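PDB 2HQL: hypothetical protein MG376 homolog from Mycoplasma pneumoniae, which probably binds single-stranded DNA as a small OB-fold protein whose assembly holds two copies of the chain. Local coordinates for residues Glu59-Lys62 against His63-Tyr67; Met36-Gly40 against Glu41-Thr45; Thr78-Arg82 against Lys83-Trp87. All coordinates share one frame; numbering follows the deposited sequence.

Contact 1 (Glu59-Lys62 against His63-Tyr67); sequences ELEK and HTKKY
Lys65 lies back along the last turn of the helix against Glu61, and its side chain can be followed atom by atom. CB sits 3.8 Å from the carbonyl oxygen O of Glu61. CG comes closer to that Glu61 O, 3.5 Å, because chi1 of -70° places it beside the backbone N, opposite the carbonyl carbon. CD is already drawing away from Glu61 O at 4.2 Å. The chain is extended beyond CG, and NZ finishes 4.3 Å from Glu61 OE2, too far for a salt bridge though the charges probably attract. That carboxylate oxygen is taken by the indole NE1 of Trp22, which fixes the Glu61 end from the strand 9-22 side. Helix 54-64, which ends here, is the one an OB fold carries between its third and fourth strands; Leu60 and His63 press it on the strands, meeting Ile70 and Ile96 among others. The helical bond from His63 N to Glu59 O is straight: 2.7 Å, with 173° at the hydrogen. One residue on, Thr64 turns its hydroxyl back on the preceding turn, OG1 making a weak bond of 3.1 Å to Leu60 O, with chi1 at -92°, well off a staggered position. Lys65 N then splits itself between two carbonyls, weakly to Glu61 O and weakly, at 2.8 Å, to Lys62 O, as the chain leaves helical geometry. Beyond it the Tyr67 ring comes edge-on to the imidazole of His63, its CD2 over the centre of that ring.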
ATOM      1  N   GLU A  59      10.429 -19.395  -0.042  1.00 24.78           N
ATOM      2  CA  GLU A  59      11.446 -18.625  -0.750  1.00 25.26           C
ATOM      3  C   GLU A  59      11.725 -17.402   0.121  1.00 25.13           C
ATOM      4  O   GLU A  59      12.872 -16.998   0.322  1.00 24.45           O
ATOM      5  CB  GLU A  59      10.920 -18.133  -2.094  1.00 25.64           C
ATOM      6  CG  GLU A  59      10.628 -19.202  -3.117  1.00 30.62           C
ATOM      7  CD  GLU A  59      10.015 -18.621  -4.380  1.00 33.05           C
ATOM      8  OE1 GLU A  59      10.619 -17.678  -4.951  1.00 35.25           O
ATOM      9  OE2 GLU A  59       8.934 -19.101  -4.802  1.00 34.07           O
ATOM     10  N   LEU A  60      10.645 -16.821   0.636  1.00 25.52           N
ATOM     11  CA  LEU A  60      10.722 -15.640   1.482  1.00 25.55           C
ATOM     12  C   LEU A  60      11.570 -15.910   2.727  1.00 25.99           C
ATOM     13  O   LEU A  60      12.493 -15.148   3.045  1.00 26.42           O
ATOM     14  CB  LEU A  60       9.300 -15.195   1.867  1.00 26.03           C
ATOM     15  CG  LEU A  60       9.098 -13.858   2.599  1.00 25.89           C
ATOM     16  CD1 LEU A  60       9.905 -12.758   1.904  1.00 24.94           C
ATOM     17  CD2 LEU A  60       7.601 -13.509   2.627  1.00 24.04           C
ATOM     18  N   GLU A  61      11.264 -17.001   3.424  1.00 26.03           N
ATOM     19  CA  GLU A  61      12.003 -17.370   4.628  1.00 25.19           C
ATOM     20  C   GLU A  61      13.484 -17.602   4.322  1.00 24.99           C
ATOM     21  O   GLU A  61      14.348 -17.303   5.145  1.00 24.45           O
ATOM     22  CB  GLU A  61      11.381 -18.619   5.247  1.00 25.25           C
ATOM     23  CG  GLU A  61      12.202 -19.222   6.357  1.00 28.37           C
ATOM     24  CD  GLU A  61      11.549 -20.442   6.954  1.00 28.84           C
ATOM     25  OE1 GLU A  61      11.170 -21.355   6.188  1.00 29.85           O
ATOM     26  OE2 GLU A  61      11.417 -20.482   8.191  1.00 30.33           O
ATOM     27  N   LYS A  62      13.773 -18.133   3.135  1.00 25.00           N
ATOM     28  CA  LYS A  62      15.147 -18.375   2.723  1.00 26.25           C
ATOM     29  C   LYS A  62      15.834 -17.053   2.365  1.00 26.19           C
ATOM     30  O   LYS A  62      16.936 -16.770   2.837  1.00 25.89           O
ATOM     31  CB  LYS A  62      15.172 -19.342   1.536  1.00 26.73           C
ATOM     32  CG  LYS A  62      14.756 -20.754   1.930  1.00 28.58           C
ATOM     33  CD  LYS A  62      14.722 -21.722   0.751  1.00 28.19           C
ATOM     34  CE  LYS A  62      14.517 -23.147   1.247  1.00 25.26           C
ATOM     35  NZ  LYS A  62      14.276 -24.106   0.145  1.00 25.88           N
ATOM     36  N   HIS A  63      15.180 -16.246   1.533  1.00 25.86           N
ATOM     37  CA  HIS A  63      15.721 -14.946   1.150  1.00 25.31           C
ATOM     38  C   HIS A  63      15.929 -14.170   2.437  1.00 24.66           C
ATOM     39  O   HIS A  63      16.777 -13.288   2.517  1.00 26.82           O
ATOM     40  CB  HIS A  63      14.731 -14.198   0.257  1.00 24.89           C
ATOM     41  CG  HIS A  63      15.155 -12.802  -0.091  1.00 23.06           C
ATOM     42  ND1 HIS A  63      15.479 -11.867   0.860  1.00 23.26           N
ATOM     43  CD2 HIS A  63      15.296 -12.190  -1.292  1.00 23.18           C
ATOM     44  CE1 HIS A  63      15.805 -10.730   0.264  1.00 23.15           C
ATOM     45  NE2 HIS A  63      15.702 -10.901  -1.039  1.00 22.81           N
ATOM     46  N   THR A  64      15.140 -14.514   3.445  1.00 24.23           N
ATOM     47  CA  THR A  64      15.231 -13.873   4.746  1.00 24.75           C
ATOM     48  C   THR A  64      16.489 -14.315   5.508  1.00 26.28           C
ATOM     49  O   THR A  64      17.143 -13.517   6.177  1.00 26.82           O
ATOM     50  CB  THR A  64      13.960 -14.192   5.570  1.00 24.31           C
ATOM     51  OG1 THR A  64      12.986 -13.160   5.351  1.00 23.87           O
ATOM     52  CG2 THR A  64      14.275 -14.327   7.043  1.00 21.41           C
ATOM     53  N   LYS A  65      16.840 -15.588   5.410  1.00 27.90           N
ATOM     54  CA  LYS A  65      18.018 -16.058   6.117  1.00 29.08           C
ATOM     55  C   LYS A  65      19.270 -15.910   5.271  1.00 30.12           C
ATOM     56  O   LYS A  65      20.288 -16.542   5.548  1.00 31.52           O
ATOM     57  CB  LYS A  65      17.828 -17.515   6.557  1.00 28.14           C
ATOM     58  CG  LYS A  65      16.794 -17.661   7.655  1.00 27.14           C
ATOM     59  CD  LYS A  65      16.671 -19.084   8.143  1.00 32.15           C
ATOM     60  CE  LYS A  65      15.603 -19.197   9.233  1.00 34.91           C
ATOM     61  NZ  LYS A  65      15.447 -20.582   9.793  1.00 36.16           N
ATOM     62  N   LYS A  66      19.203 -15.041   4.263  1.00 30.09           N
ATOM     63  CA  LYS A  66      20.332 -14.818   3.360  1.00 29.05           C
ATOM     64  C   LYS A  66      20.628 -13.345   3.054  1.00 29.00           C
ATOM     65  O   LYS A  66      21.791 -12.964   2.895  1.00 27.96           O
ATOM     66  CB  LYS A  66      20.079 -15.569   2.056  1.00 29.01           C
ATOM     67  CG  LYS A  66      21.211 -15.539   1.062  1.00 28.01           C
ATOM     68  CD  LYS A  66      20.798 -16.317  -0.157  1.00 28.38           C
ATOM     69  CE  LYS A  66      21.809 -16.210  -1.259  1.00 28.77           C
ATOM     70  NZ  LYS A  66      21.315 -16.933  -2.464  1.00 29.91           N
ATOM     71  N   TYR A  67      19.581 -12.525   2.978  1.00 28.73           N
ATOM     72  CA  TYR A  67      19.725 -11.099   2.679  1.00 28.51           C
ATOM     73  C   TYR A  67      19.100 -10.227   3.759  1.00 28.51           C
ATOM     74  O   TYR A  67      18.256 -10.689   4.520  1.00 29.28           O
ATOM     75  CB  TYR A  67      19.044 -10.765   1.358  1.00 27.68           C
ATOM     76  CG  TYR A  67      19.505 -11.583   0.179  1.00 26.86           C
ATOM     77  CD1 TYR A  67      20.783 -11.430  -0.348  1.00 24.93           C
ATOM     78  CD2 TYR A  67      18.632 -12.464  -0.459  1.00 28.02           C
ATOM     79  CE1 TYR A  67      21.173 -12.123  -1.481  1.00 25.84           C
ATOM     80  CE2 TYR A  67      19.016 -13.159  -1.597  1.00 26.77           C
ATOM     81  CZ  TYR A  67      20.282 -12.979  -2.101  1.00 26.31           C
ATOM     82  OH  TYR A  67      20.650 -13.633  -3.249  1.00 30.89           O
TER

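Contact 2 (Met36-Gly40 against Glu41-Thr45)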
ATOM      1  N   MET A  36      13.379   3.764   4.675  1.00 20.40           N
ATOM      2  CA  MET A  36      13.724   5.083   5.213  1.00 21.40           C
ATOM      3  C   MET A  36      12.804   6.198   4.714  1.00 21.49           C
ATOM      4  O   MET A  36      12.388   6.221   3.557  1.00 22.14           O
ATOM      5  CB  MET A  36      15.186   5.418   4.909  1.00 23.88           C
ATOM      6  CG  MET A  36      16.174   4.386   5.468  1.00 24.44           C
ATOM      7  SD  MET A  36      15.796   3.895   7.182  1.00 26.40           S
ATOM      8  CE  MET A  36      16.149   5.414   8.080  1.00 24.87           C
ATOM      9  N   ARG A  37      12.504   7.123   5.620  1.00 22.37           N
ATOM     10  CA  ARG A  37      11.604   8.238   5.374  1.00 21.88           C
ATOM     11  C   ARG A  37      12.235   9.512   5.942  1.00 23.14           C
ATOM     12  O   ARG A  37      13.047   9.463   6.864  1.00 22.88           O
ATOM     13  CB  ARG A  37      10.272   7.955   6.094  1.00 21.77           C
ATOM     14  CG  ARG A  37       9.158   8.994   5.964  1.00 20.63           C
ATOM     15  CD  ARG A  37       8.515   8.981   4.583  1.00 22.67           C
ATOM     16  NE  ARG A  37       7.240   9.688   4.575  1.00 25.59           N
ATOM     17  CZ  ARG A  37       6.135   9.233   5.163  1.00 29.95           C
ATOM     18  NH1 ARG A  37       6.153   8.067   5.794  1.00 31.46           N
ATOM     19  NH2 ARG A  37       5.018   9.958   5.155  1.00 32.02           N
ATOM     20  N   PHE A  38      11.871  10.652   5.367  1.00 22.85           N
ATOM     21  CA  PHE A  38      12.347  11.948   5.836  1.00 21.59           C
ATOM     22  C   PHE A  38      11.141  12.704   6.355  1.00 21.72           C
ATOM     23  O   PHE A  38      10.002  12.357   6.062  1.00 23.37           O
ATOM     24  CB  PHE A  38      12.984  12.761   4.691  1.00 19.66           C
ATOM     25  CG  PHE A  38      14.451  12.496   4.503  1.00 17.10           C
ATOM     26  CD1 PHE A  38      15.387  13.020   5.397  1.00 16.13           C
ATOM     27  CD2 PHE A  38      14.889  11.662   3.481  1.00 16.87           C
ATOM     28  CE1 PHE A  38      16.743  12.712   5.276  1.00 16.21           C
ATOM     29  CE2 PHE A  38      16.241  11.340   3.345  1.00 17.84           C
ATOM     30  CZ  PHE A  38      17.176  11.868   4.248  1.00 17.05           C
ATOM     31  N   PHE A  39      11.412  13.716   7.158  1.00 22.55           N
ATOM     32  CA  PHE A  39      10.395  14.614   7.676  1.00 24.21           C
ATOM     33  C   PHE A  39      11.172  15.889   7.913  1.00 24.71           C
ATOM     34  O   PHE A  39      11.688  16.105   9.002  1.00 25.60           O
ATOM     35  CB  PHE A  39       9.808  14.144   8.996  1.00 25.49           C
ATOM     36  CG  PHE A  39       8.808  15.124   9.580  1.00 27.20           C
ATOM     37  CD1 PHE A  39       7.491  15.142   9.131  1.00 26.60           C
ATOM     38  CD2 PHE A  39       9.209  16.086  10.511  1.00 27.42           C
ATOM     39  CE1 PHE A  39       6.585  16.103   9.596  1.00 27.42           C
ATOM     40  CE2 PHE A  39       8.316  17.056  10.985  1.00 26.51           C
ATOM     41  CZ  PHE A  39       7.002  17.067  10.527  1.00 26.32           C
ATOM     42  N   GLY A  40      11.247  16.733   6.892  1.00 26.36           N
ATOM     43  CA  GLY A  40      12.051  17.931   7.001  1.00 25.73           C
ATOM     44  C   GLY A  40      13.489  17.458   6.885  1.00 26.82           C
ATOM     45  O   GLY A  40      13.879  16.859   5.883  1.00 26.32           O
ATOM     46  N   GLU A  41      14.268  17.688   7.933  1.00 26.32           N
ATOM     47  CA  GLU A  41      15.674  17.291   7.934  1.00 26.18           C
ATOM     48  C   GLU A  41      15.905  16.019   8.744  1.00 23.77           C
ATOM     49  O   GLU A  41      17.019  15.503   8.803  1.00 24.45           O
ATOM     50  CB  GLU A  41      16.522  18.397   8.539  1.00 28.40           C
ATOM     51  CG  GLU A  41      16.245  18.594  10.012  1.00 30.55           C
ATOM     52  CD  GLU A  41      16.847  19.873  10.546  1.00 31.20           C
ATOM     53  OE1 GLU A  41      18.063  20.094  10.333  1.00 29.18           O
ATOM     54  OE2 GLU A  41      16.099  20.648  11.182  1.00 30.55           O
ATOM     55  N   ARG A  42      14.853  15.518   9.374  1.00 21.22           N
ATOM     56  CA  ARG A  42      14.959  14.321  10.195  1.00 18.95           C
ATOM     57  C   ARG A  42      14.839  13.055   9.366  1.00 18.15           C
ATOM     58  O   ARG A  42      13.961  12.937   8.520  1.00 18.80           O
ATOM     59  CB  ARG A  42      13.878  14.344  11.272  1.00 17.45           C
ATOM     60  CG  ARG A  42      14.018  15.515  12.229  1.00 15.20           C
ATOM     61  CD  ARG A  42      15.318  15.410  13.040  1.00 17.07           C
ATOM     62  NE  ARG A  42      15.505  14.053  13.560  1.00 17.81           N
ATOM     63  CZ  ARG A  42      16.071  13.746  14.728  1.00 14.92           C
ATOM     64  NH1 ARG A  42      16.515  14.697  15.531  1.00 16.10           N
ATOM     65  NH2 ARG A  42      16.187  12.477  15.098  1.00 14.23           N
ATOM     66  N   LEU A  43      15.746  12.113   9.597  1.00 18.58           N
ATOM     67  CA  LEU A  43      15.732  10.843   8.882  1.00 20.22           C
ATOM     68  C   LEU A  43      15.016   9.899   9.835  1.00 22.62           C
ATOM     69  O   LEU A  43      15.444   9.699  10.978  1.00 21.22           O
ATOM     70  CB  LEU A  43      17.150  10.329   8.609  1.00 19.65           C
ATOM     71  CG  LEU A  43      17.413   9.548   7.307  1.00 21.01           C
ATOM     72  CD1 LEU A  43      18.458   8.491   7.601  1.00 18.34           C
ATOM     73  CD2 LEU A  43      16.150   8.884   6.749  1.00 19.80           C
ATOM     74  N   PHE A  44      13.928   9.322   9.341  1.00 24.16           N
ATOM     75  CA  PHE A  44      13.089   8.448  10.130  1.00 27.51           C
ATOM     76  C   PHE A  44      12.878   7.080   9.449  1.00 27.00           C
ATOM     77  O   PHE A  44      13.706   6.638   8.664  1.00 27.09           O
ATOM     78  CB  PHE A  44      11.756   9.168  10.369  1.00 31.17           C
ATOM     79  CG  PHE A  44      10.936   8.562  11.441  1.00 37.11           C
ATOM     80  CD1 PHE A  44      11.226   8.803  12.780  1.00 39.89           C
ATOM     81  CD2 PHE A  44       9.909   7.679  11.121  1.00 40.76           C
ATOM     82  CE1 PHE A  44      10.502   8.163  13.793  1.00 42.44           C
ATOM     83  CE2 PHE A  44       9.185   7.034  12.115  1.00 42.11           C
ATOM     84  CZ  PHE A  44       9.479   7.274  13.458  1.00 42.71           C
ATOM     85  N   THR A  45      11.758   6.425   9.728  1.00 26.75           N
ATOM     86  CA  THR A  45      11.504   5.114   9.160  1.00 26.37           C
ATOM     87  C   THR A  45      10.023   4.788   8.935  1.00 24.71           C
ATOM     88  O   THR A  45       9.149   5.300   9.629  1.00 24.70           O
ATOM     89  CB  THR A  45      12.131   4.047  10.078  1.00 27.23           C
ATOM     90  OG1 THR A  45      11.664   2.748   9.715  1.00 30.15           O
ATOM     91  CG2 THR A  45      11.759   4.319  11.534  1.00 29.76           C
TER
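Phe38 and Leu43 meet across a beta hairpin with a two-residue type II' turn, which runs from Phe39 to Arg42 with Gly40 and Glu41 at the corner; it joins the second and third strands of the OB fold. Phe44 N bonds Arg37 O at 2.6 Å. Nearer the turn, Phe39 N bonds Arg42 O at 3.0 Å and Arg42 N returns to Phe39 O at 3.2 Å. On the face of Arg37, Phe39, Arg42 and Phe44, the Arg37 guanidinium reaches a salt bridge with Asp46, and its NH1 also bonds Thr78 O of the second subunit. The Phe44 ring meets Trp87 of that subunit with planes about 20° apart. Met36, Phe38, Leu43 and Thr45 share the other face of the two strands. The first torsion of Phe38, chi1 -88°, leaves CG beside the backbone N and opposite the carbonyl carbon, and the ring leans toward the neighbouring strand. Leu43 CD2 hangs above the centre of that Phe38 ring, a CH-pi contact of 4.1 Å from CD2 to the centroid. Both torsions of Leu43 are off the staggered positions, chi1 at -146°, and in this pose CD2 also approaches Arg37 O to 3.2 Å. Met36 comes from the other side of Leu43, its chain folded at chi2 and chi3 and crossing the leucine at about a right angle; its CB is 4.0 Å from Leu43 CD2, but the placing of its methyl end is doubtful. At the rim of the phenylalanine ring, Leu43 CG lies 3.8 Å from Phe38 CE1.

Contact 3 (Thr78-Arg82 against Lys83-Trp87); sequences TYLER and KSEIW
Leu80 and Trp87 face each other as an antiparallel non-hydrogen-bonded pair, CA to CA 4.4 Å, with the chain turning between them and Glu85 at positive phi. Beside this pair the backbones make a CA-H...O contact, Trp87 CA lying 3.3 Å from Tyr79 O. Leu80 then lays one methyl over the indole: CD1 is 3.7 Å from the centroid of the Trp87 five-membered ring and only 18° off its normal, a CH-pi contact with NE1 the nearest ring atom at 3.6 Å. In Leu80, chi1 of 177° sets CG opposite the backbone N, and the turn at chi2 then carries CD1 over the ring. The same methyl also meets Glu85 from the flank, OE1 lying 3.7 Å from Leu80 CD1. At the benzo edge of the indole, near its plane, Thr78 OG1 comes within 3.7 Å of Trp87 CE3. That hydroxyl has its stronger partner in Asp46 of the second subunit, and Tyr47 of the second subunit meets the Trp87 ring with planes at about 55°. Across the turn, Ser84 OG touches Glu81 CG at 3.1 Å. The leucine-tryptophan pair packs at the end of the beta hairpin that links the fourth and fifth strands of the OB fold, here set against the second subunit.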
ATOM      1  N   THR A  78      -5.719  -5.455   3.093  1.00 14.63           N
ATOM      2  CA  THR A  78      -5.979  -4.891   4.403  1.00 17.39           C
ATOM      3  C   THR A  78      -6.829  -5.863   5.207  1.00 18.34           C
ATOM      4  O   THR A  78      -7.439  -6.773   4.648  1.00 19.75           O
ATOM      5  CB  THR A  78      -6.779  -3.559   4.339  1.00 18.22           C
ATOM      6  OG1 THR A  78      -8.102  -3.826   3.862  1.00 19.14           O
ATOM      7  CG2 THR A  78      -6.097  -2.542   3.434  1.00 18.69           C
ATOM      8  N   TYR A  79      -6.848  -5.673   6.525  1.00 18.51           N
ATOM      9  CA  TYR A  79      -7.685  -6.469   7.419  1.00 18.54           C
ATOM     10  C   TYR A  79      -8.156  -5.487   8.482  1.00 17.67           C
ATOM     11  O   TYR A  79      -7.563  -4.422   8.647  1.00 16.02           O
ATOM     12  CB  TYR A  79      -6.929  -7.656   8.048  1.00 16.43           C
ATOM     13  CG  TYR A  79      -5.856  -7.305   9.055  1.00 17.52           C
ATOM     14  CD1 TYR A  79      -4.555  -7.032   8.652  1.00 17.99           C
ATOM     15  CD2 TYR A  79      -6.139  -7.282  10.425  1.00 18.04           C
ATOM     16  CE1 TYR A  79      -3.561  -6.748   9.585  1.00 16.78           C
ATOM     17  CE2 TYR A  79      -5.147  -7.000  11.366  1.00 15.59           C
ATOM     18  CZ  TYR A  79      -3.864  -6.736  10.938  1.00 15.61           C
ATOM     19  OH  TYR A  79      -2.871  -6.465  11.857  1.00 18.84           O
ATOM     20  N   LEU A  80      -9.225  -5.824   9.187  1.00 18.28           N
ATOM     21  CA  LEU A  80      -9.739  -4.927  10.208  1.00 19.75           C
ATOM     22  C   LEU A  80      -9.171  -5.077  11.614  1.00 23.44           C
ATOM     23  O   LEU A  80      -9.038  -6.175  12.149  1.00 25.18           O
ATOM     24  CB  LEU A  80     -11.255  -5.048  10.297  1.00 17.17           C
ATOM     25  CG  LEU A  80     -11.930  -4.209  11.382  1.00 14.36           C
ATOM     26  CD1 LEU A  80     -11.900  -2.735  10.989  1.00 11.58           C
ATOM     27  CD2 LEU A  80     -13.359  -4.701  11.570  1.00 14.11           C
ATOM     28  N   GLU A  81      -8.840  -3.934  12.201  1.00 27.63           N
ATOM     29  CA  GLU A  81      -8.354  -3.860  13.565  1.00 31.10           C
ATOM     30  C   GLU A  81      -9.672  -3.528  14.286  1.00 31.96           C
ATOM     31  O   GLU A  81     -10.007  -2.362  14.488  1.00 31.83           O
ATOM     32  CB  GLU A  81      -7.363  -2.703  13.693  1.00 33.90           C
ATOM     33  CG  GLU A  81      -6.731  -2.578  15.057  1.00 39.92           C
ATOM     34  CD  GLU A  81      -5.613  -3.582  15.262  1.00 43.85           C
ATOM     35  OE1 GLU A  81      -5.601  -4.611  14.548  1.00 45.49           O
ATOM     36  OE2 GLU A  81      -4.748  -3.351  16.139  1.00 46.55           O
ATOM     37  N   ARG A  82     -10.430  -4.562  14.635  1.00 33.64           N
ATOM     38  CA  ARG A  82     -11.735  -4.390  15.277  1.00 35.84           C
ATOM     39  C   ARG A  82     -11.807  -3.406  16.433  1.00 37.35           C
ATOM     40  O   ARG A  82     -12.892  -2.933  16.769  1.00 37.19           O
ATOM     41  CB  ARG A  82     -12.277  -5.732  15.760  1.00 35.11           C
ATOM     42  CG  ARG A  82     -12.318  -6.826  14.712  1.00 36.25           C
ATOM     43  CD  ARG A  82     -13.130  -7.975  15.260  1.00 37.69           C
ATOM     44  NE  ARG A  82     -12.870  -9.249  14.602  1.00 39.23           N
ATOM     45  CZ  ARG A  82     -13.469 -10.383  14.955  1.00 38.42           C
ATOM     46  NH1 ARG A  82     -14.353 -10.379  15.948  1.00 35.97           N
ATOM     47  NH2 ARG A  82     -13.177 -11.512  14.329  1.00 39.92           N
ATOM     48  N   LYS A  83     -10.674  -3.121  17.064  1.00 39.40           N
ATOM     49  CA  LYS A  83     -10.664  -2.171  18.174  1.00 41.13           C
ATOM     50  C   LYS A  83     -10.703  -0.765  17.593  1.00 40.71           C
ATOM     51  O   LYS A  83     -11.773  -0.198  17.373  1.00 42.24           O
ATOM     52  CB  LYS A  83      -9.404  -2.340  19.033  1.00 42.41           C
ATOM     53  CG  LYS A  83      -9.244  -3.722  19.641  1.00 44.74           C
ATOM     54  CD  LYS A  83     -10.434  -4.090  20.522  1.00 46.97           C
ATOM     55  CE  LYS A  83     -10.265  -5.475  21.143  1.00 48.36           C
ATOM     56  NZ  LYS A  83     -10.092  -6.542  20.120  1.00 49.46           N
ATOM     57  N   SER A  84      -9.524  -0.215  17.328  1.00 40.02           N
ATOM     58  CA  SER A  84      -9.403   1.116  16.759  1.00 37.89           C
ATOM     59  C   SER A  84     -10.222   1.233  15.479  1.00 37.79           C
ATOM     60  O   SER A  84     -10.314   2.309  14.898  1.00 38.64           O
ATOM     61  CB  SER A  84      -7.937   1.419  16.462  1.00 36.52           C
ATOM     62  OG  SER A  84      -7.388   0.440  15.603  1.00 35.39           O
ATOM     63  N   GLU A  85     -10.825   0.130  15.046  1.00 36.20           N
ATOM     64  CA  GLU A  85     -11.622   0.135  13.829  1.00 35.90           C
ATOM     65  C   GLU A  85     -10.811   0.644  12.639  1.00 34.86           C
ATOM     66  O   GLU A  85     -11.366   1.186  11.677  1.00 35.10           O
ATOM     67  CB  GLU A  85     -12.872   1.001  14.008  1.00 37.76           C
ATOM     68  CG  GLU A  85     -14.118   0.234  14.433  1.00 40.36           C
ATOM     69  CD  GLU A  85     -14.547  -0.816  13.409  1.00 41.80           C
ATOM     70  OE1 GLU A  85     -14.608  -0.486  12.203  1.00 41.19           O
ATOM     71  OE2 GLU A  85     -14.836  -1.970  13.814  1.00 43.26           O
ATOM     72  N   ILE A  86      -9.493   0.484  12.719  1.00 31.38           N
ATOM     73  CA  ILE A  86      -8.609   0.895  11.637  1.00 28.04           C
ATOM     74  C   ILE A  86      -8.358  -0.320  10.750  1.00 25.44           C
ATOM     75  O   ILE A  86      -8.146  -1.429  11.252  1.00 22.28           O
ATOM     76  CB  ILE A  86      -7.240   1.413  12.176  1.00 28.78           C
ATOM     77  CG1 ILE A  86      -7.446   2.695  12.986  1.00 28.47           C
ATOM     78  CG2 ILE A  86      -6.292   1.703  11.018  1.00 27.48           C
ATOM     79  CD1 ILE A  86      -6.163   3.276  13.556  1.00 31.41           C
ATOM     80  N   TRP A  87      -8.408  -0.114   9.436  1.00 22.23           N
ATOM     81  CA  TRP A  87      -8.145  -1.186   8.490  1.00 21.37           C
ATOM     82  C   TRP A  87      -6.653  -1.162   8.230  1.00 20.30           C
ATOM     83  O   TRP A  87      -6.149  -0.268   7.560  1.00 23.18           O
ATOM     84  CB  TRP A  87      -8.911  -0.967   7.189  1.00 19.93           C
ATOM     85  CG  TRP A  87     -10.366  -1.126   7.361  1.00 21.46           C
ATOM     86  CD1 TRP A  87     -11.213  -0.276   8.006  1.00 22.14           C
ATOM     87  CD2 TRP A  87     -11.150  -2.250   6.962  1.00 22.00           C
ATOM     88  NE1 TRP A  87     -12.480  -0.803   8.036  1.00 22.00           N
ATOM     89  CE2 TRP A  87     -12.468  -2.018   7.401  1.00 23.06           C
ATOM     90  CE3 TRP A  87     -10.866  -3.436   6.276  1.00 21.75           C
ATOM     91  CZ2 TRP A  87     -13.500  -2.927   7.179  1.00 23.65           C
ATOM     92  CZ3 TRP A  87     -11.887  -4.335   6.056  1.00 22.73           C
ATOM     93  CH2 TRP A  87     -13.188  -4.079   6.504  1.00 24.02           C
TER

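From the N terminus, strand 9-22 comes first and strand 28-39 runs antiparallel to it; contact 2 then closes the tight turn into strand 42-53. Helix 54-64 follows, and contact 1 marks its end, where the chain turns toward strand 69-81. Contact 3 closes the last hairpin, from strand 69-81 into 86-96. All three are local and come in series, so none nests in or crosses another. In space contacts 1 and 3 lie on opposite sides of the chain's centre, their centres about 29 Å apart. Strands 42-53 and 86-96, neighbours in the sheet, carry contacts 2 and 3, and both hairpins reach the second subunit; contact 1 does not touch it.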